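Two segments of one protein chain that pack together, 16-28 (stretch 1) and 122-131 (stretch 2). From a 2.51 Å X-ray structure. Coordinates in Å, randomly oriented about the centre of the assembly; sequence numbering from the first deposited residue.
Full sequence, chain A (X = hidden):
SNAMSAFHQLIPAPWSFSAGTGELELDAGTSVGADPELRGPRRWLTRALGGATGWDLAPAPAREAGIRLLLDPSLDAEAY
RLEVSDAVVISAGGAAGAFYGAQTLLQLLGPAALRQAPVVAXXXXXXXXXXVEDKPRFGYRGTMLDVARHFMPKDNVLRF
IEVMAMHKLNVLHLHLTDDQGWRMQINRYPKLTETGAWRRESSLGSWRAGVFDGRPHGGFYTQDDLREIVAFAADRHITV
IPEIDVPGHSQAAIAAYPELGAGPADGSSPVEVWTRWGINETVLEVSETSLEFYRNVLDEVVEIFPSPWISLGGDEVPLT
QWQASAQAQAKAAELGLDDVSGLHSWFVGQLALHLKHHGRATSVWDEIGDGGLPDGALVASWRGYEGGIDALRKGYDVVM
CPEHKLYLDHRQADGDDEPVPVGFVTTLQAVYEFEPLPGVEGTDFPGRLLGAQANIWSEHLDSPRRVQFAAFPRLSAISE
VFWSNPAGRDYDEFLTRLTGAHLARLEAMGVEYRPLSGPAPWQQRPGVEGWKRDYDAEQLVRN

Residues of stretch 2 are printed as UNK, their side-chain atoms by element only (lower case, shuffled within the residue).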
# COMPACT_ATOMS: atom_id res chain seq x y z
N SER A 16 -28.62 12.21 14.47
CA SER A 16 -29.77 11.47 15.02
C SER A 16 -29.88 10.04 14.49
O SER A 16 -29.66 9.78 13.31
CB SER A 16 -31.08 12.23 14.80
OG SER A 16 -31.48 12.19 13.44
N PHE A 17 -30.20 9.11 15.38
CA PHE A 17 -30.27 7.69 15.03
C PHE A 17 -31.44 6.99 15.71
O PHE A 17 -31.64 7.13 16.91
CB PHE A 17 -28.96 7.00 15.41
CG PHE A 17 -28.96 5.51 15.19
CD1 PHE A 17 -29.39 4.64 16.19
CD2 PHE A 17 -28.50 4.96 14.00
CE1 PHE A 17 -29.38 3.25 16.01
CE2 PHE A 17 -28.50 3.58 13.80
CZ PHE A 17 -28.94 2.72 14.81
N SER A 18 -32.22 6.24 14.93
CA SER A 18 -33.29 5.40 15.48
C SER A 18 -33.33 4.03 14.83
O SER A 18 -33.30 3.91 13.60
CB SER A 18 -34.66 6.07 15.31
OG SER A 18 -35.70 5.13 15.49
N ALA A 19 -33.41 2.98 15.63
CA ALA A 19 -33.48 1.63 15.08
C ALA A 19 -34.92 1.18 14.90
O ALA A 19 -35.76 1.39 15.77
CB ALA A 19 -32.72 0.65 15.96
N GLY A 20 -35.20 0.59 13.75
CA GLY A 20 -36.49 -0.04 13.52
C GLY A 20 -36.42 -1.49 13.96
O GLY A 20 -35.59 -1.88 14.78
N THR A 21 -37.30 -2.32 13.40
CA THR A 21 -37.30 -3.72 13.76
C THR A 21 -36.80 -4.58 12.61
O THR A 21 -37.21 -4.39 11.46
CB THR A 21 -38.71 -4.18 14.19
OG1 THR A 21 -39.15 -3.39 15.30
CG2 THR A 21 -38.70 -5.65 14.59
N GLY A 22 -35.90 -5.50 12.92
CA GLY A 22 -35.44 -6.47 11.94
C GLY A 22 -34.26 -6.05 11.07
O GLY A 22 -33.52 -5.11 11.37
N GLU A 23 -34.11 -6.80 9.98
CA GLU A 23 -32.99 -6.69 9.06
C GLU A 23 -33.50 -6.82 7.63
O GLU A 23 -34.29 -7.71 7.33
CB GLU A 23 -32.00 -7.83 9.31
CG GLU A 23 -31.42 -7.89 10.73
CD GLU A 23 -29.99 -7.36 10.82
OE1 GLU A 23 -29.31 -7.30 9.77
OE2 GLU A 23 -29.54 -7.01 11.93
N LEU A 24 -33.07 -5.92 6.75
CA LEU A 24 -33.34 -6.08 5.32
C LEU A 24 -32.19 -6.85 4.72
O LEU A 24 -31.02 -6.50 4.95
CB LEU A 24 -33.46 -4.72 4.63
CG LEU A 24 -33.53 -4.79 3.11
CD1 LEU A 24 -34.89 -5.27 2.66
CD2 LEU A 24 -33.24 -3.43 2.52
N GLU A 25 -32.50 -7.90 3.98
CA GLU A 25 -31.48 -8.75 3.38
C GLU A 25 -31.18 -8.33 1.96
O GLU A 25 -32.09 -8.15 1.14
CB GLU A 25 -31.91 -10.22 3.39
CG GLU A 25 -31.28 -11.06 4.49
CD GLU A 25 -32.30 -11.52 5.51
OE1 GLU A 25 -32.21 -11.09 6.68
OE2 GLU A 25 -33.19 -12.31 5.14
N LEU A 26 -29.89 -8.18 1.66
CA LEU A 26 -29.45 -7.84 0.32
C LEU A 26 -28.83 -9.06 -0.33
O LEU A 26 -27.90 -9.64 0.20
CB LEU A 26 -28.40 -6.74 0.36
CG LEU A 26 -28.69 -5.48 1.17
CD1 LEU A 26 -27.47 -4.60 1.12
CD2 LEU A 26 -29.91 -4.75 0.63
N ASP A 27 -29.37 -9.44 -1.48
CA ASP A 27 -28.85 -10.55 -2.25
C ASP A 27 -27.92 -10.06 -3.36
O ASP A 27 -27.67 -8.87 -3.49
CB ASP A 27 -30.00 -11.36 -2.84
CG ASP A 27 -31.03 -10.49 -3.50
OD1 ASP A 27 -30.70 -9.88 -4.54
OD2 ASP A 27 -32.17 -10.42 -2.99
N ALA A 28 -27.43 -10.99 -4.16
CA ALA A 28 -26.47 -10.69 -5.21
C ALA A 28 -27.13 -9.95 -6.36
O ALA A 28 -26.45 -9.51 -7.29
CB ALA A 28 -25.81 -11.97 -5.70
N UNK A 122 -21.51 -14.43 1.41
CA UNK A 122 -22.17 -13.65 0.37
C UNK A 122 -23.49 -14.25 -0.13
O UNK A 122 -24.01 -13.85 -1.19
c UNK A 122 -20.66 -11.97 -0.76
c UNK A 122 -21.17 -13.40 -0.80
c UNK A 122 -21.76 -13.78 -2.18
N UNK A 123 -24.10 -15.11 0.67
CA UNK A 123 -25.42 -15.65 0.33
C UNK A 123 -26.43 -14.54 0.57
O UNK A 123 -27.27 -14.23 -0.29
o UNK A 123 -25.60 -18.23 -1.29
c UNK A 123 -25.76 -16.88 1.16
c UNK A 123 -24.65 -18.45 -0.50
o UNK A 123 -23.57 -18.98 -0.86
c UNK A 123 -24.81 -18.06 0.96
N UNK A 124 -26.32 -13.92 1.73
CA UNK A 124 -27.00 -12.68 1.98
C UNK A 124 -26.22 -11.87 2.99
O UNK A 124 -25.44 -12.40 3.79
N UNK A 125 -26.41 -10.56 2.93
CA UNK A 125 -25.90 -9.68 3.96
C UNK A 125 -27.12 -9.02 4.51
O UNK A 125 -28.16 -8.97 3.85
c UNK A 125 -19.69 -8.02 2.83
c UNK A 125 -23.59 -10.19 1.95
c UNK A 125 -22.41 -8.57 2.95
c UNK A 125 -21.53 -9.35 2.19
c UNK A 125 -21.90 -7.48 3.67
n UNK A 125 -22.27 -10.34 1.58
c UNK A 125 -24.98 -8.62 3.39
c UNK A 125 -23.72 -9.12 2.78
c UNK A 125 -20.16 -9.09 2.12
c UNK A 125 -20.55 -7.22 3.60
N UNK A 126 -27.03 -8.52 5.72
CA UNK A 126 -28.16 -7.84 6.29
C UNK A 126 -27.84 -6.45 6.80
O UNK A 126 -26.83 -6.24 7.47
c UNK A 126 -28.77 -8.70 7.38
o UNK A 126 -29.33 -9.86 6.79
N UNK A 127 -28.72 -5.51 6.48
CA UNK A 127 -28.67 -4.18 7.05
C UNK A 127 -29.80 -4.03 8.06
O UNK A 127 -30.97 -4.17 7.72
c UNK A 127 -28.86 -3.10 5.98
c UNK A 127 -29.59 -3.67 4.77
c UNK A 127 -27.53 -2.51 5.57
N UNK A 128 -29.45 -3.76 9.33
CA UNK A 128 -30.50 -3.52 10.32
C UNK A 128 -31.39 -2.36 9.86
O UNK A 128 -30.89 -1.45 9.22
c UNK A 128 -29.71 -3.13 11.58
c UNK A 128 -28.10 -3.66 9.90
c UNK A 128 -28.33 -2.82 11.10
N UNK A 129 -32.68 -2.40 10.17
CA UNK A 129 -33.56 -1.33 9.72
C UNK A 129 -33.42 -0.14 10.65
O UNK A 129 -33.67 -0.25 11.85
c UNK A 129 -36.92 -5.20 7.20
n UNK A 129 -37.14 -6.00 6.16
c UNK A 129 -35.25 -2.76 8.46
c UNK A 129 -35.01 -1.80 9.62
c UNK A 129 -36.73 -2.94 8.16
n UNK A 129 -36.95 -3.88 7.06
n UNK A 129 -36.67 -5.74 8.39
N UNK A 130 -33.00 0.99 10.09
CA UNK A 130 -32.77 2.20 10.86
C UNK A 130 -33.15 3.46 10.09
O UNK A 130 -33.31 3.43 8.86
c UNK A 130 -31.28 2.37 11.25
c UNK A 130 -30.43 2.56 10.01
c UNK A 130 -30.80 1.20 12.05
N UNK A 131 -33.30 4.55 10.82
CA UNK A 131 -33.42 5.87 10.22
C UNK A 131 -32.29 6.71 10.78
O UNK A 131 -32.13 6.82 12.00
c UNK A 131 -34.76 6.50 10.60
o UNK A 131 -35.80 5.54 10.58

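Position 122 has three side-chain carbons, one carrying the other two, and none comes within contact distance of stretch 1. This is V122, an approach to the strand rather than part of it. Position 123 carries three carbons, the third bearing two oxygens, a carboxylate; its side chain points away from stretch 1, into an exposed setting where a charge costs little. It is E123.

Position 124 has no side-chain atoms and is G124. A side chain would have room here, so the contact does not demand glycine.

At position 125 one carbon leads to fused five- and six-membered rings holding eight carbons and one nitrogen: W125. Its backbone forms a reciprocal pair with L26, L26 N to W125 O at 2.9 Å and W125 N to L26 O at 3.2 Å, while the indole leads away into buried surroundings that suit a large, mostly apolar ring.

Position 126 has one carbon and one oxygen, and is S126. Its short hydroxyl lies on the same face as E25, and S126 OG donates to E25 OE1 at 3.1 Å.

Position 127, with one carbon carrying two more, is V127. It shares a face with L24 and L26; V127 CG2 lies 4.0 Å from L24 CB and 4.1 Å from L26 CG, a compact apolar cluster suited to a buried β-branched residue. Its backbone N donates to L24 O and its O accepts from L24 N, both at 2.9 Å.

At position 128 three carbons close a ring onto the backbone N, identifying P128. It has no amide hydrogen to donate, and it sits opposite E23 in a non-hydrogen-bonded pair, where none is needed for pairing.

Position 129 has three carbons, a nitrogen, then a carbon with two more nitrogens: R129. The long chain reaches the corner of stretch 1, where one guanidinium face covers L24 CA and NH1 makes a weak bond to T21 O at 3.4 Å.

Position 130, again one carbon carrying two, is V130; its CG1 meets F17 CZ at 3.7 Å and A19 CB at 4.4 Å, a good match for a buried position. Position 131 has one carbon and one oxygen. It is S131, whose OG is satisfied elsewhere in the structure.

The contact is an antiparallel pairing interrupted by a bulge. S18 pairs with S131 at one end; around the corner, G20 N donates to R129 O at 2.6 Å and R129 N to G22 O at 3.1 Å, carrying the strand past the two-residue shift to the L24 and L26 pairs.

Stretch 2 122-131: VEGWSVPRVS
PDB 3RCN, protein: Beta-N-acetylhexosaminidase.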